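Local atomic coordinates of phosphoprotein (Spring viremia of carp virus, PDB entry 7C5Z), a protein that probably acts in viral RNA replication as the polymerase-associated phosphoprotein of a vesiculovirus, this piece being its central domain, which forms dimers. Residues K44-I55 with D67-V78. Sequence-based numbering, arbitrary orientation.
Sequences KNLISKMMRSLI and DLFDYQGDFLEV
One face of the Arg52 guanidinium rests on Leu68, whose CD2 stands 3.6 Å above the plane and is offset toward the rim; Asp67 OD1 and Asp70 CB approach the group obliquely, and at 4.2 Å from NH1 that OD1 is too far for a salt bridge. The Asp70 carboxylate is met on the anti side of both oxygens, each time well out of its plane: Ser48 OG donates to OD2 over 2.7 Å, and Gln72 N donates to OD1, closing an Asx turn. Ser48 reaches Asp70 because its chi1 of 180° swings OG away from the backbone N. Leu68 CD2 also packs 3.4 Å from Ser48 O.

These contacts lay helix 41-62 against one face of a four-stranded antiparallel sheet, at the hairpin joining strands 67-70 and 76-81; the segment axes of the helix and strand 67-70 run nearly antiparallel, at 162°. From the helix face turned to the sheet, selenomethionine Met51 points its methyl at the strands, CE sitting tightly against Val78 CG2 at 3.5 Å, while SE meets Leu76 CD1. Met51 also packs on Met51 of the second subunit, so this apolar layer continues into the dimer interface. Ile55 CD1 lies across Leu68, 3.6 Å from its CB.

Lys44 reaches from the helix to the hairpin turn, bending at its last two torsions to bring NZ into the carbonyl plane of Gly73, on a lone pair of O at 2.8 Å. Two waters accept from the same NZ: one lies within hydrogen-bonding distance of Asp70 OD1 and Phe75 O, the other of Asn45 OD1 and Asp70 OD2, each with more acceptors nearby than it has protons.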
loop_
_atom_site.group_PDB
_atom_site.type_symbol
_atom_site.label_atom_id
_atom_site.label_comp_id
_atom_site.label_asym_id
_atom_site.label_seq_id
_atom_site.Cartn_x
_atom_site.Cartn_y
_atom_site.Cartn_z
ATOM N N LYS A 44 11.458 2.419 0.354
ATOM C CA LYS A 44 10.484 3.503 0.344
ATOM C C LYS A 44 9.951 3.740 -1.063
ATOM O O LYS A 44 8.735 3.909 -1.252
ATOM C CB LYS A 44 11.091 4.778 0.928
ATOM C CG LYS A 44 10.046 5.839 1.243
ATOM C CD LYS A 44 10.567 6.871 2.226
ATOM C CE LYS A 44 11.628 7.752 1.591
ATOM N NZ LYS A 44 11.053 8.792 0.693
ATOM N N ASN A 45 10.836 3.732 -2.064
ATOM C CA ASN A 45 10.397 3.919 -3.444
ATOM C C ASN A 45 9.512 2.765 -3.916
ATOM O O ASN A 45 8.531 2.987 -4.644
ATOM C CB ASN A 45 11.608 4.082 -4.364
ATOM C CG ASN A 45 12.324 5.408 -4.165
ATOM O OD1 ASN A 45 11.747 6.380 -3.667
ATOM N ND2 ASN A 45 13.598 5.454 -4.555
ATOM N N LEU A 46 9.832 1.531 -3.519
ATOM C CA LEU A 46 8.988 0.394 -3.873
ATOM C C LEU A 46 7.608 0.540 -3.252
ATOM O O LEU A 46 6.588 0.360 -3.929
ATOM C CB LEU A 46 9.640 -0.915 -3.421
ATOM C CG LEU A 46 8.780 -2.167 -3.583
ATOM C CD1 LEU A 46 8.427 -2.423 -5.042
ATOM C CD2 LEU A 46 9.513 -3.382 -2.999
ATOM N N ILE A 47 7.559 0.905 -1.975
ATOM C CA ILE A 47 6.275 1.079 -1.301
ATOM C C ILE A 47 5.459 2.172 -1.976
ATOM O O ILE A 47 4.248 2.020 -2.186
ATOM C CB ILE A 47 6.504 1.361 0.194
ATOM C CG1 ILE A 47 7.003 0.091 0.885
ATOM C CG2 ILE A 47 5.224 1.883 0.865
ATOM C CD1 ILE A 47 7.525 0.338 2.300
ATOM N N SER A 48 6.105 3.281 -2.344
ATOM C CA SER A 48 5.405 4.356 -3.023
ATOM C C SER A 48 4.812 3.871 -4.340
ATOM O O SER A 48 3.652 4.176 -4.650
ATOM C CB SER A 48 6.361 5.533 -3.241
ATOM O OG SER A 48 5.714 6.611 -3.908
ATOM N N LYS A 49 5.565 3.056 -5.091
ATOM C CA LYS A 49 5.090 2.578 -6.387
ATOM C C LYS A 49 3.964 1.564 -6.227
ATOM O O LYS A 49 3.010 1.556 -7.018
ATOM C CB LYS A 49 6.250 1.980 -7.180
ATOM C CG LYS A 49 7.184 3.032 -7.746
ATOM C CD LYS A 49 7.979 2.478 -8.907
ATOM C CE LYS A 49 8.887 3.540 -9.506
ATOM N NZ LYS A 49 8.146 4.814 -9.737
HETATM N N MSE A 50 4.035 0.732 -5.197
HETATM C CA MSE A 50 2.963 -0.215 -4.917
HETATM C C MSE A 50 1.697 0.534 -4.487
HETATM O O MSE A 50 0.600 0.211 -4.940
HETATM C CB MSE A 50 3.396 -1.213 -3.856
HETATM C CG MSE A 50 4.518 -2.116 -4.344
HETATM SE SE MSE A 50 4.893 -3.559 -3.082
HETATM C CE MSE A 50 3.040 -4.048 -2.665
HETATM N N MSE A 51 1.853 1.534 -3.622
HETATM C CA MSE A 51 0.695 2.336 -3.218
HETATM C C MSE A 51 0.078 3.027 -4.425
HETATM O O MSE A 51 -1.147 3.022 -4.588
HETATM C CB MSE A 51 1.088 3.353 -2.146
HETATM C CG MSE A 51 1.461 2.691 -0.850
HETATM SE SE MSE A 51 2.074 3.969 0.502
HETATM C CE MSE A 51 0.560 5.127 0.449
ATOM N N ARG A 52 0.913 3.624 -5.280
ATOM C CA ARG A 52 0.376 4.328 -6.438
ATOM C C ARG A 52 -0.392 3.380 -7.354
ATOM O O ARG A 52 -1.478 3.725 -7.852
ATOM C CB ARG A 52 1.508 5.035 -7.186
ATOM C CG ARG A 52 1.020 5.977 -8.263
ATOM C CD ARG A 52 2.181 6.609 -9.010
ATOM N NE ARG A 52 3.089 7.377 -8.160
ATOM C CZ ARG A 52 2.863 8.623 -7.746
ATOM N NH1 ARG A 52 1.739 9.251 -8.076
ATOM N NH2 ARG A 52 3.763 9.246 -6.992
ATOM N N SER A 53 0.130 2.166 -7.553
ATOM C CA SER A 53 -0.552 1.178 -8.382
ATOM C C SER A 53 -1.881 0.777 -7.753
ATOM O O SER A 53 -2.923 0.746 -8.423
ATOM C CB SER A 53 0.347 -0.051 -8.578
ATOM O OG SER A 53 -0.414 -1.202 -8.930
ATOM N N LEU A 54 -1.869 0.490 -6.455
ATOM C CA LEU A 54 -3.079 0.028 -5.791
ATOM C C LEU A 54 -4.158 1.103 -5.778
ATOM O O LEU A 54 -5.325 0.815 -6.064
ATOM C CB LEU A 54 -2.757 -0.433 -4.369
ATOM C CG LEU A 54 -3.935 -0.997 -3.592
ATOM C CD1 LEU A 54 -4.616 -2.152 -4.323
ATOM C CD2 LEU A 54 -3.460 -1.459 -2.223
ATOM N N ILE A 55 -3.808 2.348 -5.429
ATOM C CA ILE A 55 -4.848 3.384 -5.415
ATOM C C ILE A 55 -5.355 3.658 -6.828
ATOM O O ILE A 55 -6.497 4.098 -7.007
ATOM C CB ILE A 55 -4.361 4.678 -4.730
ATOM C CG1 ILE A 55 -3.323 5.400 -5.588
ATOM C CG2 ILE A 55 -3.823 4.380 -3.348
ATOM C CD1 ILE A 55 -2.760 6.707 -4.961
ATOM N N ASP A 67 -5.256 10.022 -5.156
ATOM C CA ASP A 67 -3.909 10.353 -5.619
ATOM C C ASP A 67 -2.892 10.198 -4.496
ATOM O O ASP A 67 -3.233 10.129 -3.314
ATOM C CB ASP A 67 -3.822 11.776 -6.175
ATOM C CG ASP A 67 -2.704 11.932 -7.208
ATOM O OD1 ASP A 67 -2.045 10.921 -7.577
ATOM O OD2 ASP A 67 -2.489 13.081 -7.656
ATOM N N LEU A 68 -1.624 10.170 -4.889
ATOM C CA LEU A 68 -0.510 9.984 -3.975
ATOM C C LEU A 68 0.437 11.163 -4.114
ATOM O O LEU A 68 0.740 11.588 -5.237
ATOM C CB LEU A 68 0.227 8.682 -4.288
ATOM C CG LEU A 68 1.523 8.437 -3.534
ATOM C CD1 LEU A 68 1.230 8.133 -2.087
ATOM C CD2 LEU A 68 2.284 7.299 -4.221
ATOM N N PHE A 69 0.891 11.692 -2.978
ATOM C CA PHE A 69 1.874 12.772 -2.936
ATOM C C PHE A 69 3.151 12.249 -2.287
ATOM O O PHE A 69 3.155 11.878 -1.104
ATOM C CB PHE A 69 1.312 13.990 -2.191
ATOM C CG PHE A 69 0.149 14.621 -2.898
ATOM C CD1 PHE A 69 0.370 15.529 -3.920
ATOM C CD2 PHE A 69 -1.149 14.281 -2.586
ATOM C CE1 PHE A 69 -0.691 16.108 -4.603
ATOM C CE2 PHE A 69 -2.217 14.862 -3.264
ATOM C CZ PHE A 69 -1.985 15.768 -4.276
ATOM N N ASP A 70 4.224 12.208 -3.072
ATOM C CA ASP A 70 5.524 11.697 -2.647
ATOM C C ASP A 70 6.563 12.746 -3.017
ATOM O O ASP A 70 6.698 13.084 -4.199
ATOM C CB ASP A 70 5.793 10.353 -3.344
ATOM C CG ASP A 70 7.143 9.757 -3.015
ATOM O OD1 ASP A 70 7.916 10.331 -2.228
ATOM O OD2 ASP A 70 7.418 8.668 -3.574
ATOM N N TYR A 71 7.246 13.311 -2.013
ATOM C CA TYR A 71 8.286 14.312 -2.248
ATOM C C TYR A 71 9.682 13.752 -2.018
ATOM O O TYR A 71 10.638 14.527 -1.884
ATOM C CB TYR A 71 8.060 15.538 -1.365
ATOM C CG TYR A 71 6.657 16.084 -1.481
ATOM C CD1 TYR A 71 5.637 15.597 -0.663
ATOM C CD2 TYR A 71 6.337 17.064 -2.422
ATOM C CE1 TYR A 71 4.353 16.067 -0.769
ATOM C CE2 TYR A 71 5.018 17.555 -2.524
ATOM C CZ TYR A 71 4.046 17.041 -1.691
ATOM O OH TYR A 71 2.739 17.475 -1.752
ATOM N N GLN A 72 9.811 12.420 -1.954
ATOM C CA GLN A 72 11.061 11.740 -1.615
ATOM C C GLN A 72 11.642 12.264 -0.304
ATOM O O GLN A 72 12.836 12.564 -0.190
ATOM C CB GLN A 72 12.058 11.845 -2.774
ATOM C CG GLN A 72 11.405 11.416 -4.083
ATOM C CD GLN A 72 12.320 10.655 -5.024
ATOM O OE1 GLN A 72 13.518 10.925 -5.100
ATOM N NE2 GLN A 72 11.746 9.705 -5.764
ATOM N N GLY A 73 10.777 12.349 0.705
ATOM C CA GLY A 73 11.142 12.806 2.035
ATOM C C GLY A 73 10.709 11.787 3.074
ATOM O O GLY A 73 10.749 10.572 2.842
ATOM N N ASP A 74 10.297 12.284 4.242
ATOM C CA ASP A 74 10.017 11.388 5.360
ATOM C C ASP A 74 8.544 11.019 5.505
ATOM O O ASP A 74 8.166 10.443 6.530
ATOM C CB ASP A 74 10.548 11.962 6.684
ATOM C CG ASP A 74 9.969 13.320 7.038
ATOM O OD1 ASP A 74 8.779 13.588 6.762
ATOM O OD2 ASP A 74 10.720 14.118 7.643
ATOM N N PHE A 75 7.710 11.308 4.514
ATOM C CA PHE A 75 6.318 10.874 4.583
ATOM C C PHE A 75 5.796 10.552 3.187
ATOM O O PHE A 75 6.368 10.958 2.172
ATOM C CB PHE A 75 5.426 11.926 5.261
ATOM C CG PHE A 75 5.221 13.173 4.443
ATOM C CD1 PHE A 75 4.170 13.265 3.546
ATOM C CD2 PHE A 75 6.074 14.253 4.595
ATOM C CE1 PHE A 75 3.972 14.428 2.811
ATOM C CE2 PHE A 75 5.891 15.402 3.860
ATOM C CZ PHE A 75 4.842 15.489 2.969
ATOM N N LEU A 76 4.701 9.800 3.156
ATOM C CA LEU A 76 3.881 9.600 1.964
ATOM C C LEU A 76 2.460 10.012 2.305
ATOM O O LEU A 76 1.991 9.768 3.420
ATOM C CB LEU A 76 3.898 8.133 1.488
ATOM C CG LEU A 76 5.271 7.612 1.026
ATOM C CD1 LEU A 76 5.312 6.083 0.964
ATOM C CD2 LEU A 76 5.652 8.242 -0.320
ATOM N N GLU A 77 1.766 10.635 1.362
ATOM C CA GLU A 77 0.440 11.171 1.646
ATOM C C GLU A 77 -0.542 10.771 0.556
ATOM O O GLU A 77 -0.258 10.940 -0.633
ATOM C CB GLU A 77 0.504 12.688 1.774
ATOM C CG GLU A 77 -0.805 13.337 2.107
ATOM C CD GLU A 77 -0.628 14.814 2.344
ATOM O OE1 GLU A 77 -0.554 15.213 3.519
ATOM O OE2 GLU A 77 -0.541 15.576 1.350
ATOM N N VAL A 78 -1.696 10.239 0.953
ATOM C CA VAL A 78 -2.742 9.831 0.018
ATOM C C VAL A 78 -3.903 10.817 0.124
ATOM O O VAL A 78 -4.298 11.194 1.234
ATOM C CB VAL A 78 -3.208 8.394 0.289
ATOM C CG1 VAL A 78 -4.352 8.004 -0.640
ATOM C CG2 VAL A 78 -2.042 7.424 0.099
HETATM O O HOH W 1 8.656 10.013 0.601
HETATM O O HOH W 2 9.601 7.782 -1.685
#